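Local coordinates for ESX-1 secretion system protein EccA1 (Mycobacterium tuberculosis, PDB 4F3V) that probably hydrolyses ATP to help power export of virulence factors through the ESX-1 type VII secretion system, this chain being its N-terminal TPR-type domain, at residues Val15-Leu18 against Ala23-Leu26; Glu31-Asp36 against Ile44-Cys49; Arg59-Arg64 against Met106-Cys111; Arg65-Leu70 against Thr99-Ile104. All blocks are in the same frame, centred on the assembly; numbering follows the deposited sequence.

Contact 1: residues Val15-Leu18 against Ala23-Leu26; sequences VSML and ARSL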
loop_
_atom_site.group_PDB
_atom_site.type_symbol
_atom_site.label_atom_id
_atom_site.label_comp_id
_atom_site.label_asym_id
_atom_site.label_seq_id
_atom_site.Cartn_x
_atom_site.Cartn_y
_atom_site.Cartn_z
ATOM N N VAL A 15 -18.000 -18.142 -6.962
ATOM C CA VAL A 15 -16.852 -18.704 -6.290
ATOM C C VAL A 15 -16.439 -20.018 -6.933
ATOM O O VAL A 15 -15.260 -20.266 -7.091
ATOM C CB VAL A 15 -17.093 -18.875 -4.780
ATOM C CG1 VAL A 15 -15.895 -19.578 -4.127
ATOM C CG2 VAL A 15 -17.339 -17.486 -4.157
ATOM N N SER A 16 -17.393 -20.845 -7.314
ATOM C CA SER A 16 -17.077 -22.122 -7.977
ATOM C C SER A 16 -16.393 -21.908 -9.326
ATOM O O SER A 16 -15.625 -22.728 -9.762
ATOM C CB SER A 16 -18.340 -22.930 -8.218
ATOM O OG SER A 16 -18.827 -23.436 -6.989
ATOM N N MET A 17 -16.726 -20.805 -9.982
ATOM C CA MET A 17 -16.236 -20.508 -11.318
ATOM C C MET A 17 -14.805 -19.931 -11.275
ATOM O O MET A 17 -14.153 -19.870 -12.311
ATOM C CB MET A 17 -17.203 -19.508 -11.958
ATOM C CG MET A 17 -16.803 -18.957 -13.309
ATOM S SD MET A 17 -17.276 -20.151 -14.545
ATOM C CE MET A 17 -19.033 -20.058 -14.122
ATOM N N LEU A 18 -14.322 -19.535 -10.089
ATOM C CA LEU A 18 -13.023 -18.833 -9.985
ATOM C C LEU A 18 -11.833 -19.588 -10.579
ATOM O O LEU A 18 -11.043 -18.993 -11.292
ATOM C CB LEU A 18 -12.698 -18.440 -8.544
ATOM C CG LEU A 18 -13.365 -17.186 -8.001
ATOM C CD1 LEU A 18 -13.088 -17.100 -6.521
ATOM C CD2 LEU A 18 -12.929 -15.935 -8.729
ATOM N N ALA A 23 -13.188 -14.126 -15.536
ATOM C CA ALA A 23 -14.087 -13.284 -16.323
ATOM C C ALA A 23 -15.571 -13.613 -16.068
ATOM O O ALA A 23 -16.377 -12.722 -15.904
ATOM C CB ALA A 23 -13.751 -13.401 -17.819
ATOM N N ARG A 24 -15.912 -14.901 -16.066
ATOM C CA ARG A 24 -17.281 -15.321 -15.768
ATOM C C ARG A 24 -17.662 -15.057 -14.293
ATOM O O ARG A 24 -18.787 -14.657 -14.024
ATOM C CB ARG A 24 -17.494 -16.792 -16.127
ATOM C CG ARG A 24 -17.511 -17.078 -17.640
ATOM C CD ARG A 24 -18.143 -18.430 -17.948
ATOM N NE ARG A 24 -17.747 -18.969 -19.252
ATOM C CZ ARG A 24 -16.734 -19.824 -19.401
ATOM N NH1 ARG A 24 -16.030 -20.230 -18.331
ATOM N NH2 ARG A 24 -16.414 -20.281 -20.599
ATOM N N SER A 25 -16.737 -15.298 -13.366
ATOM C CA SER A 25 -16.971 -15.003 -11.965
ATOM C C SER A 25 -17.256 -13.506 -11.808
ATOM O O SER A 25 -18.194 -13.125 -11.115
ATOM C CB SER A 25 -15.767 -15.366 -11.098
ATOM O OG SER A 25 -15.565 -16.767 -11.065
ATOM N N LEU A 26 -16.474 -12.676 -12.482
ATOM C CA LEU A 26 -16.670 -11.212 -12.432
ATOM C C LEU A 26 -18.083 -10.833 -12.878
ATOM O O LEU A 26 -18.720 -9.977 -12.245
ATOM C CB LEU A 26 -15.617 -10.484 -13.269
ATOM C CG LEU A 26 -15.649 -8.942 -13.282
ATOM C CD1 LEU A 26 -15.533 -8.396 -11.860
ATOM C CD2 LEU A 26 -14.606 -8.323 -14.239
#

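Contact 2: residues Glu31-Asp36 against Ile44-Cys49; sequences EITNYD and IGRIRC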
loop_
_atom_site.group_PDB
_atom_site.type_symbol
_atom_site.label_atom_id
_atom_site.label_comp_id
_atom_site.label_asym_id
_atom_site.label_seq_id
_atom_site.Cartn_x
_atom_site.Cartn_y
_atom_site.Cartn_z
ATOM N N GLU A 31 -23.221 -8.878 -11.330
ATOM C CA GLU A 31 -24.654 -9.022 -11.307
ATOM C C GLU A 31 -25.190 -8.837 -9.872
ATOM O O GLU A 31 -26.209 -8.177 -9.681
ATOM C CB GLU A 31 -25.041 -10.393 -11.833
ATOM C CG GLU A 31 -26.527 -10.649 -11.959
ATOM C CD GLU A 31 -27.160 -9.953 -13.132
ATOM O OE1 GLU A 31 -26.474 -9.261 -13.895
ATOM O OE2 GLU A 31 -28.371 -10.106 -13.292
ATOM N N ILE A 32 -24.490 -9.387 -8.879
ATOM C CA ILE A 32 -24.901 -9.201 -7.469
ATOM C C ILE A 32 -24.864 -7.727 -7.066
ATOM O O ILE A 32 -25.876 -7.182 -6.577
ATOM C CB ILE A 32 -24.065 -10.042 -6.492
ATOM C CG1 ILE A 32 -24.266 -11.539 -6.788
ATOM C CG2 ILE A 32 -24.406 -9.675 -5.039
ATOM C CD1 ILE A 32 -23.170 -12.406 -6.240
ATOM N N THR A 33 -23.737 -7.057 -7.324
ATOM C CA THR A 33 -23.608 -5.641 -6.916
ATOM C C THR A 33 -24.562 -4.730 -7.675
ATOM O O THR A 33 -25.004 -3.726 -7.129
ATOM C CB THR A 33 -22.173 -5.106 -7.037
ATOM O OG1 THR A 33 -21.754 -5.163 -8.398
ATOM C CG2 THR A 33 -21.232 -5.909 -6.168
ATOM N N ASN A 34 -24.896 -5.079 -8.917
ATOM C CA ASN A 34 -25.950 -4.376 -9.654
ATOM C C ASN A 34 -27.303 -4.401 -8.971
ATOM O O ASN A 34 -28.056 -3.441 -9.085
ATOM C CB ASN A 34 -26.127 -4.954 -11.073
ATOM C CG ASN A 34 -25.033 -4.504 -12.033
ATOM O OD1 ASN A 34 -24.185 -3.682 -11.686
ATOM N ND2 ASN A 34 -25.075 -5.022 -13.264
ATOM N N TYR A 35 -27.619 -5.501 -8.283
ATOM C CA TYR A 35 -28.885 -5.642 -7.557
ATOM C C TYR A 35 -28.799 -5.228 -6.099
ATOM O O TYR A 35 -29.798 -4.866 -5.518
ATOM C CB TYR A 35 -29.374 -7.087 -7.627
ATOM C CG TYR A 35 -30.109 -7.340 -8.949
ATOM C CD1 TYR A 35 -29.407 -7.431 -10.157
ATOM C CD2 TYR A 35 -31.500 -7.425 -8.993
ATOM C CE1 TYR A 35 -30.068 -7.614 -11.365
ATOM C CE2 TYR A 35 -32.172 -7.619 -10.193
ATOM C CZ TYR A 35 -31.453 -7.713 -11.372
ATOM O OH TYR A 35 -32.132 -7.893 -12.549
ATOM N N ASP A 36 -27.603 -5.288 -5.516
ATOM C CA ASP A 36 -27.415 -4.929 -4.134
ATOM C C ASP A 36 -26.066 -4.261 -3.967
ATOM O O ASP A 36 -25.028 -4.923 -3.796
ATOM C CB ASP A 36 -27.541 -6.176 -3.254
ATOM C CG ASP A 36 -27.347 -5.881 -1.753
ATOM O OD1 ASP A 36 -27.295 -4.686 -1.335
ATOM O OD2 ASP A 36 -27.269 -6.878 -1.009
ATOM N N ILE A 44 -15.778 -7.601 -2.890
ATOM C CA ILE A 44 -14.509 -8.285 -2.664
ATOM C C ILE A 44 -14.265 -9.368 -3.748
ATOM O O ILE A 44 -13.148 -9.561 -4.208
ATOM C CB ILE A 44 -14.439 -8.859 -1.220
ATOM C CG1 ILE A 44 -14.473 -7.682 -0.211
ATOM C CG2 ILE A 44 -13.194 -9.722 -1.018
ATOM C CD1 ILE A 44 -14.714 -8.105 1.238
ATOM N N GLY A 45 -15.310 -10.080 -4.123
ATOM C CA GLY A 45 -15.232 -11.038 -5.245
ATOM C C GLY A 45 -14.747 -10.357 -6.518
ATOM O O GLY A 45 -13.895 -10.893 -7.231
ATOM N N ARG A 46 -15.252 -9.152 -6.793
ATOM C CA ARG A 46 -14.817 -8.401 -7.981
ATOM C C ARG A 46 -13.323 -8.083 -7.918
ATOM O O ARG A 46 -12.600 -8.232 -8.930
ATOM C CB ARG A 46 -15.627 -7.128 -8.174
ATOM C CG ARG A 46 -17.062 -7.393 -8.611
ATOM C CD ARG A 46 -17.918 -6.143 -8.619
ATOM N NE ARG A 46 -17.385 -5.106 -9.495
ATOM C CZ ARG A 46 -18.109 -4.172 -10.123
ATOM N NH1 ARG A 46 -19.429 -4.094 -9.982
ATOM N NH2 ARG A 46 -17.489 -3.287 -10.879
ATOM N N ILE A 47 -12.865 -7.670 -6.732
ATOM C CA ILE A 47 -11.437 -7.421 -6.493
ATOM C C ILE A 47 -10.624 -8.685 -6.790
ATOM O O ILE A 47 -9.612 -8.644 -7.471
ATOM C CB ILE A 47 -11.163 -6.954 -5.038
ATOM C CG1 ILE A 47 -11.773 -5.566 -4.804
ATOM C CG2 ILE A 47 -9.662 -6.935 -4.775
ATOM C CD1 ILE A 47 -11.664 -5.035 -3.372
ATOM N N ARG A 48 -11.102 -9.820 -6.283
ATOM C CA ARG A 48 -10.437 -11.082 -6.550
ATOM C C ARG A 48 -10.314 -11.360 -8.062
ATOM O O ARG A 48 -9.347 -11.997 -8.490
ATOM C CB ARG A 48 -11.196 -12.209 -5.866
ATOM C CG ARG A 48 -10.821 -13.607 -6.300
ATOM C CD ARG A 48 -9.419 -13.964 -5.885
ATOM N NE ARG A 48 -9.148 -15.357 -6.231
ATOM C CZ ARG A 48 -8.862 -15.800 -7.451
ATOM N NH1 ARG A 48 -8.791 -14.976 -8.484
ATOM N NH2 ARG A 48 -8.648 -17.091 -7.634
ATOM N N CYS A 49 -11.300 -10.918 -8.844
ATOM C CA CYS A 49 -11.306 -11.172 -10.298
ATOM C C CYS A 49 -10.521 -10.130 -11.078
ATOM O O CYS A 49 -10.576 -10.117 -12.290
ATOM C CB CYS A 49 -12.735 -11.243 -10.840
ATOM S SG CYS A 49 -13.717 -12.598 -10.155
#

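Contact 3: residues Arg59-Arg64 against Met106-Cys111; sequences RAWYSR and MGFAAC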
loop_
_atom_site.group_PDB
_atom_site.type_symbol
_atom_site.label_atom_id
_atom_site.label_comp_id
_atom_site.label_asym_id
_atom_site.label_seq_id
_atom_site.Cartn_x
_atom_site.Cartn_y
_atom_site.Cartn_z
ATOM N N ARG A 59 -16.566 0.786 -2.299
ATOM C CA ARG A 59 -17.831 0.155 -1.993
ATOM C C ARG A 59 -17.653 -0.955 -0.992
ATOM O O ARG A 59 -18.540 -1.179 -0.168
ATOM C CB ARG A 59 -18.523 -0.337 -3.260
ATOM C CG ARG A 59 -19.033 0.818 -4.084
ATOM C CD ARG A 59 -20.506 1.011 -3.790
ATOM N NE ARG A 59 -20.940 2.336 -4.186
ATOM C CZ ARG A 59 -21.726 3.145 -3.466
ATOM N NH1 ARG A 59 -22.210 2.805 -2.263
ATOM N NH2 ARG A 59 -22.028 4.330 -3.960
ATOM N N ALA A 60 -16.538 -1.686 -1.094
ATOM C CA ALA A 60 -16.257 -2.753 -0.148
ATOM C C ALA A 60 -16.120 -2.132 1.243
ATOM O O ALA A 60 -16.712 -2.614 2.219
ATOM C CB ALA A 60 -15.002 -3.523 -0.541
ATOM N N TRP A 61 -15.410 -1.015 1.317
ATOM C CA TRP A 61 -15.245 -0.299 2.571
ATOM C C TRP A 61 -16.542 0.269 3.119
ATOM O O TRP A 61 -16.850 0.141 4.318
ATOM C CB TRP A 61 -14.222 0.805 2.385
ATOM C CG TRP A 61 -14.223 1.821 3.486
ATOM C CD1 TRP A 61 -14.684 3.134 3.428
ATOM C CD2 TRP A 61 -13.799 1.626 4.852
ATOM N NE1 TRP A 61 -14.553 3.742 4.643
ATOM C CE2 TRP A 61 -14.014 2.894 5.536
ATOM C CE3 TRP A 61 -13.281 0.571 5.547
ATOM C CZ2 TRP A 61 -13.721 3.072 6.873
ATOM C CZ3 TRP A 61 -12.978 0.761 6.912
ATOM C CH2 TRP A 61 -13.186 1.990 7.547
ATOM N N TYR A 62 -17.305 0.925 2.256
ATOM C CA TYR A 62 -18.570 1.553 2.642
ATOM C C TYR A 62 -19.582 0.527 3.182
ATOM O O TYR A 62 -20.332 0.826 4.102
ATOM C CB TYR A 62 -19.154 2.302 1.434
ATOM C CG TYR A 62 -20.345 3.180 1.733
ATOM C CD1 TYR A 62 -20.184 4.531 2.068
ATOM C CD2 TYR A 62 -21.644 2.675 1.651
ATOM C CE1 TYR A 62 -21.295 5.341 2.345
ATOM C CE2 TYR A 62 -22.752 3.467 1.903
ATOM C CZ TYR A 62 -22.583 4.798 2.256
ATOM O OH TYR A 62 -23.699 5.590 2.534
ATOM N N SER A 63 -19.575 -0.677 2.609
ATOM C CA SER A 63 -20.472 -1.756 3.032
ATOM C C SER A 63 -19.821 -2.768 4.007
ATOM O O SER A 63 -20.327 -3.898 4.188
ATOM C CB SER A 63 -21.012 -2.481 1.775
ATOM O OG SER A 63 -19.989 -3.115 1.057
ATOM N N ARG A 64 -18.731 -2.363 4.651
ATOM C CA ARG A 64 -17.966 -3.256 5.511
ATOM C C ARG A 64 -18.766 -3.949 6.651
ATOM O O ARG A 64 -18.408 -5.046 7.085
ATOM C CB ARG A 64 -16.785 -2.500 6.130
ATOM C CG ARG A 64 -17.175 -1.379 7.072
ATOM C CD ARG A 64 -15.976 -0.520 7.439
ATOM N NE ARG A 64 -16.352 0.599 8.287
ATOM C CZ ARG A 64 -16.837 1.763 7.867
ATOM N NH1 ARG A 64 -17.077 1.994 6.580
ATOM N NH2 ARG A 64 -17.082 2.707 8.752
ATOM N N MET A 106 -7.358 -1.394 5.356
ATOM C CA MET A 106 -5.987 -1.152 4.925
ATOM C C MET A 106 -5.906 -0.902 3.418
ATOM O O MET A 106 -5.274 0.057 2.970
ATOM C CB MET A 106 -5.093 -2.325 5.302
ATOM C CG MET A 106 -4.930 -2.508 6.797
ATOM S SD MET A 106 -4.182 -4.109 7.168
ATOM C CE MET A 106 -2.474 -3.685 6.915
ATOM N N GLY A 107 -6.560 -1.752 2.641
ATOM C CA GLY A 107 -6.633 -1.559 1.212
ATOM C C GLY A 107 -7.256 -0.229 0.822
ATOM O O GLY A 107 -6.777 0.452 -0.095
ATOM N N PHE A 108 -8.350 0.133 1.478
ATOM C CA PHE A 108 -9.045 1.388 1.163
ATOM C C PHE A 108 -8.139 2.588 1.488
ATOM O O PHE A 108 -8.009 3.514 0.690
ATOM C CB PHE A 108 -10.338 1.483 1.960
ATOM C CG PHE A 108 -11.057 2.794 1.809
ATOM C CD1 PHE A 108 -11.680 3.121 0.621
ATOM C CD2 PHE A 108 -11.129 3.684 2.858
ATOM C CE1 PHE A 108 -12.358 4.322 0.473
ATOM C CE2 PHE A 108 -11.811 4.877 2.717
ATOM C CZ PHE A 108 -12.435 5.202 1.525
ATOM N N ALA A 109 -7.474 2.543 2.642
ATOM C CA ALA A 109 -6.576 3.612 3.029
ATOM C C ALA A 109 -5.450 3.764 2.001
ATOM O O ALA A 109 -5.116 4.884 1.602
ATOM C CB ALA A 109 -6.028 3.351 4.443
ATOM N N ALA A 110 -4.865 2.651 1.558
ATOM C CA ALA A 110 -3.775 2.709 0.563
ATOM C C ALA A 110 -4.286 3.297 -0.751
ATOM O O ALA A 110 -3.630 4.172 -1.352
ATOM C CB ALA A 110 -3.153 1.336 0.325
ATOM N N CYS A 111 -5.467 2.860 -1.187
ATOM C CA CYS A 111 -6.049 3.368 -2.435
ATOM C C CYS A 111 -6.349 4.871 -2.334
ATOM O O CYS A 111 -6.013 5.662 -3.232
ATOM C CB CYS A 111 -7.311 2.598 -2.786
ATOM S SG CYS A 111 -8.077 3.143 -4.336
#

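Contact 4: residues Arg65-Leu70 against Thr99-Ile104; sequences RNFGQL and TSPLAI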
loop_
_atom_site.group_PDB
_atom_site.type_symbol
_atom_site.label_atom_id
_atom_site.label_comp_id
_atom_site.label_asym_id
_atom_site.label_seq_id
_atom_site.Cartn_x
_atom_site.Cartn_y
_atom_site.Cartn_z
ATOM N N ARG A 65 -19.851 -3.337 7.117
ATOM C CA ARG A 65 -20.690 -4.003 8.114
ATOM C C ARG A 65 -21.386 -5.243 7.597
ATOM O O ARG A 65 -21.900 -6.023 8.392
ATOM C CB ARG A 65 -21.742 -3.055 8.662
ATOM C CG ARG A 65 -21.173 -2.016 9.569
ATOM C CD ARG A 65 -22.334 -1.143 10.025
ATOM N NE ARG A 65 -22.075 -0.484 11.283
ATOM C CZ ARG A 65 -22.975 0.315 11.864
ATOM N NH1 ARG A 65 -24.153 0.548 11.270
ATOM N NH2 ARG A 65 -22.679 0.893 13.006
ATOM N N ASN A 66 -21.391 -5.422 6.275
ATOM C CA ASN A 66 -21.990 -6.601 5.666
ATOM C C ASN A 66 -20.966 -7.674 5.307
ATOM O O ASN A 66 -21.319 -8.673 4.701
ATOM C CB ASN A 66 -22.811 -6.225 4.429
ATOM C CG ASN A 66 -23.974 -5.291 4.748
ATOM O OD1 ASN A 66 -24.472 -5.275 5.857
ATOM N ND2 ASN A 66 -24.405 -4.487 3.737
ATOM N N PHE A 67 -19.713 -7.488 5.719
ATOM C CA PHE A 67 -18.679 -8.465 5.419
ATOM C C PHE A 67 -19.072 -9.823 5.976
ATOM O O PHE A 67 -19.341 -9.946 7.159
ATOM C CB PHE A 67 -17.337 -8.044 6.029
ATOM C CG PHE A 67 -16.235 -9.047 5.800
ATOM C CD1 PHE A 67 -15.541 -9.082 4.597
ATOM C CD2 PHE A 67 -15.900 -9.964 6.767
ATOM C CE1 PHE A 67 -14.532 -9.994 4.377
ATOM C CE2 PHE A 67 -14.879 -10.898 6.562
ATOM C CZ PHE A 67 -14.189 -10.907 5.358
ATOM N N GLY A 68 -19.100 -10.832 5.112
ATOM C CA GLY A 68 -19.398 -12.204 5.537
ATOM C C GLY A 68 -20.839 -12.629 5.379
ATOM O O GLY A 68 -21.131 -13.835 5.436
ATOM N N GLN A 69 -21.745 -11.661 5.178
ATOM C CA GLN A 69 -23.180 -11.935 5.172
ATOM C C GLN A 69 -23.609 -12.762 3.958
ATOM O O GLN A 69 -24.261 -13.798 4.100
ATOM C CB GLN A 69 -23.985 -10.630 5.231
ATOM C CG GLN A 69 -25.465 -10.854 5.491
ATOM C CD GLN A 69 -26.239 -11.261 4.255
ATOM O OE1 GLN A 69 -25.954 -10.831 3.121
ATOM N NE2 GLN A 69 -27.243 -12.098 4.467
ATOM N N LEU A 70 -23.204 -12.340 2.771
ATOM C CA LEU A 70 -23.592 -13.017 1.534
ATOM C C LEU A 70 -22.901 -14.367 1.373
ATOM O O LEU A 70 -23.561 -15.366 1.124
ATOM C CB LEU A 70 -23.294 -12.113 0.305
ATOM C CG LEU A 70 -23.643 -12.686 -1.070
ATOM C CD1 LEU A 70 -25.109 -13.146 -1.082
ATOM C CD2 LEU A 70 -23.340 -11.632 -2.143
ATOM N N THR A 99 -9.242 -11.315 4.769
ATOM C CA THR A 99 -9.924 -12.311 5.594
ATOM C C THR A 99 -10.799 -11.721 6.701
ATOM O O THR A 99 -11.458 -12.446 7.446
ATOM C CB THR A 99 -8.893 -13.253 6.217
ATOM O OG1 THR A 99 -8.131 -12.531 7.168
ATOM C CG2 THR A 99 -7.928 -13.837 5.127
ATOM N N SER A 100 -10.849 -10.403 6.771
ATOM C CA SER A 100 -11.635 -9.693 7.776
ATOM C C SER A 100 -11.753 -8.236 7.327
ATOM O O SER A 100 -11.055 -7.811 6.410
ATOM C CB SER A 100 -10.903 -9.745 9.104
ATOM O OG SER A 100 -9.729 -8.968 9.032
ATOM N N PRO A 101 -12.615 -7.450 7.977
ATOM C CA PRO A 101 -12.743 -6.028 7.606
ATOM C C PRO A 101 -11.459 -5.215 7.765
ATOM O O PRO A 101 -11.275 -4.200 7.058
ATOM C CB PRO A 101 -13.842 -5.533 8.543
ATOM C CG PRO A 101 -14.685 -6.741 8.765
ATOM C CD PRO A 101 -13.657 -7.846 8.926
ATOM N N LEU A 102 -10.547 -5.652 8.628
ATOM C CA LEU A 102 -9.249 -4.982 8.749
ATOM C C LEU A 102 -8.569 -4.844 7.385
ATOM O O LEU A 102 -8.089 -3.763 7.031
ATOM C CB LEU A 102 -8.328 -5.754 9.691
ATOM C CG LEU A 102 -6.943 -5.116 9.930
ATOM C CD1 LEU A 102 -7.086 -3.692 10.466
ATOM C CD2 LEU A 102 -6.170 -5.961 10.932
ATOM N N ALA A 103 -8.518 -5.937 6.621
ATOM C CA ALA A 103 -7.895 -5.912 5.285
ATOM C C ALA A 103 -8.527 -4.863 4.369
ATOM O O ALA A 103 -7.831 -4.171 3.611
ATOM C CB ALA A 103 -7.963 -7.280 4.622
ATOM N N ILE A 104 -9.853 -4.750 4.438
ATOM C CA ILE A 104 -10.560 -3.809 3.586
ATOM C C ILE A 104 -10.158 -2.389 3.970
ATOM O O ILE A 104 -9.923 -1.543 3.082
ATOM C CB ILE A 104 -12.086 -3.924 3.701
ATOM C CG1 ILE A 104 -12.567 -5.368 3.433
ATOM C CG2 ILE A 104 -12.755 -2.931 2.752
ATOM C CD1 ILE A 104 -14.046 -5.534 3.707
#

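Contact 1: residues Val15-Leu18 against Ala23-Leu26
Arg24 is the first residue of Ala23-Leu26 to meet the other helix, and it does so with the root of its side chain. Its CB lies 3.6 Å from CG of Met17, and the two side chains cross at about a right angle. Beyond CB the arginine runs on extended, so that its CD also passes the thioether, 3.9 Å from SD of Met17. The sulfur ends up at the edge of the guanidinium, near its plane. Met17 starts with CG anti to its own backbone N (chi1 174°) and then bends at both chi2 and chi3, which turns SD and CE back across the base of the arginine.

Ser25 comes next and points at Met17 and Leu18. Its OG sits 3.3 Å from CB of Met17 and 3.2 Å from N of Leu18, but the angle at that amide is too poor for a hydrogen bond; the Leu18 amide bonds back to O of Val15. OG instead bonds to the carbonyl of Ala14 in helix 2-17, and weakly to that of Ser21. CD2 of Leu18 closes on CB of Ser25 at 3.7 Å.

These are the facing ends of a helical hairpin, helix 2-17 turning into helix 22-35 within the TPR-type domain. The hydroxyl of the buried serine therefore joins the two helices through a backbone carbonyl, while the methionine-arginine contact beside it is packing, with no hydrogen bond between the two side chains.

Contact 2: residues Glu31-Asp36 against Ile44-Cys49
Thr33 and Arg46 face each other across the gap between two helices, and the arginine spans most of it. The nearest CA atoms, those of these same two residues, are 9.3 Å apart. Arg46 leaves its helix with CG beside the backbone N, runs straight through chi2 and then bends at chi3. The bend turns the guanidinium so that its edge, not its face, is presented to the threonine. NH1 of Arg46 donates to OG1 of Thr33 over 3.0 Å, with an N-H...O angle of 144°; the bond is moderately bent, yet the oxygen lies only 6° out of the guanidinium plane. NE and NH2 have hydrogen-bond partners as well, which probably fixes the rotation of the group. Thr33 meets it with its hydroxyl placed between its own backbone N and carbonyl carbon (chi1 62°). Its methyl lies near the aliphatic part of the arginine, CG2 of Thr33 standing 4.1 Å from CD of Arg46.

The helices joined here, 22-35 and 40-48, are consecutive in the chain and belong to the N-terminal part of this TPR-type helical domain. A short turn that starts at Asp36 separates them. Ala42 and Trp43 of the second helix also pack on Thr33, which is buried.

Both polar groups have further partners. The threonine hydroxyl is also hydrogen-bonded to the carbonyl of Thr30, about one turn back on its own helix. Arg46 has its strongest partner in Asp51, which forms a salt bridge with NE and probably balances much of the guanidinium's charge.

Contact 3: residues Arg59-Arg64 against Met106-Cys111
Trp61 and Phe108 adopt the same first torsion, each with CG anti to its backbone N (chi1 165° and 174°), and this sends both rings out into the space between their helices. There they form an offset stack: the five-membered ring of Trp61 lies over the phenyl ring of Phe108 with centroids 3.9 Å apart and planes only 10° from parallel. The closest approach is made by CD1 of Trp61, which lies over the phenyl face toward its rim, 3.4 Å from CE2 of Phe108. The tryptophan methylene joins in, since CB of Trp61 sits over the same phenyl face in a CH-pi contact, 4.1 Å from the Phe108 centroid.

In the TPR-type fold this pair joins helix 54-62 to helix 101-115, elements brought together from distant parts of the chain. Ala124 of helix 118-125 touches both side chains.

The opposite face of the indole is taken by Arg64, whose NH1 lies 3.3 Å above the Trp61 ring plane. The guanidinium lays a face on the indole, over CZ2 of Trp61, and is held there by a nearly straight hydrogen bond from NH1 of Arg64 to O of Trp61, 2.9 Å long.

Contact 4: residues Arg65-Leu70 against Thr99-Ile104
The apolar packing all centres on Phe67, whose side chain is met by Pro101 and Ile104 of the second segment. CD2 of Phe67 is 3.8 Å from CD of Pro101, and the proline CG lies 4.0 Å from CB of Phe67. These two side chains cross at about a right angle. Farther round the phenyl, CD1 of Phe67 meets CD1 of Ile104 at 4.0 Å, the two side chains crossing at a slant. Phe67 gets there by an extended start, CG anti to the backbone N (chi1 178°), which swings the ring toward Pro101 and Ile104.

The second kind of contact is between ring and main chain. One face of the phenyl is covered by the peptide linking Ser100 to Pro101: N of Pro101 lies 4.3 Å above the Phe67 ring plane near the ring centre, the serine carbonyl carbon nearer the rim. At the far end CZ of Phe67 comes within 3.7 Å of N of Ser100.

What is joined here is the loop leading into helix 69-72 and the start of helix 101-115. With no hydrogen bond between the segments, the contact probably rests mainly on dispersion and the burial of apolar surface; because the peptide nitrogen over the ring belongs to a proline, it has no N-H to direct at the pi cloud.

How the contacts relate
Contacts 1 and 2 share helix 22-35, and contacts 3 and 4 share helix 101-115, with contact 4 nested inside the chain loop closed by contact 3. The sulfur of Cys49 ties the first pair together, resting against Ser25 and Leu18. Ile44 bridges onward, from contact 2 to Phe67 and Ile104 of contact 4 and to Ala60 of contact 3. Contact 4 is a surface contact; the others are partly buried, contact 3 nearest the chain's centre. Only contact 2 has a hydrogen bond directly between its segments; contact 1 combines methionine-arginine packing with a serine bonded to a carbonyl just before its first segment. Contacts 3 and 4 rely on aromatic rings, stacked in one and laid against backbone in the other.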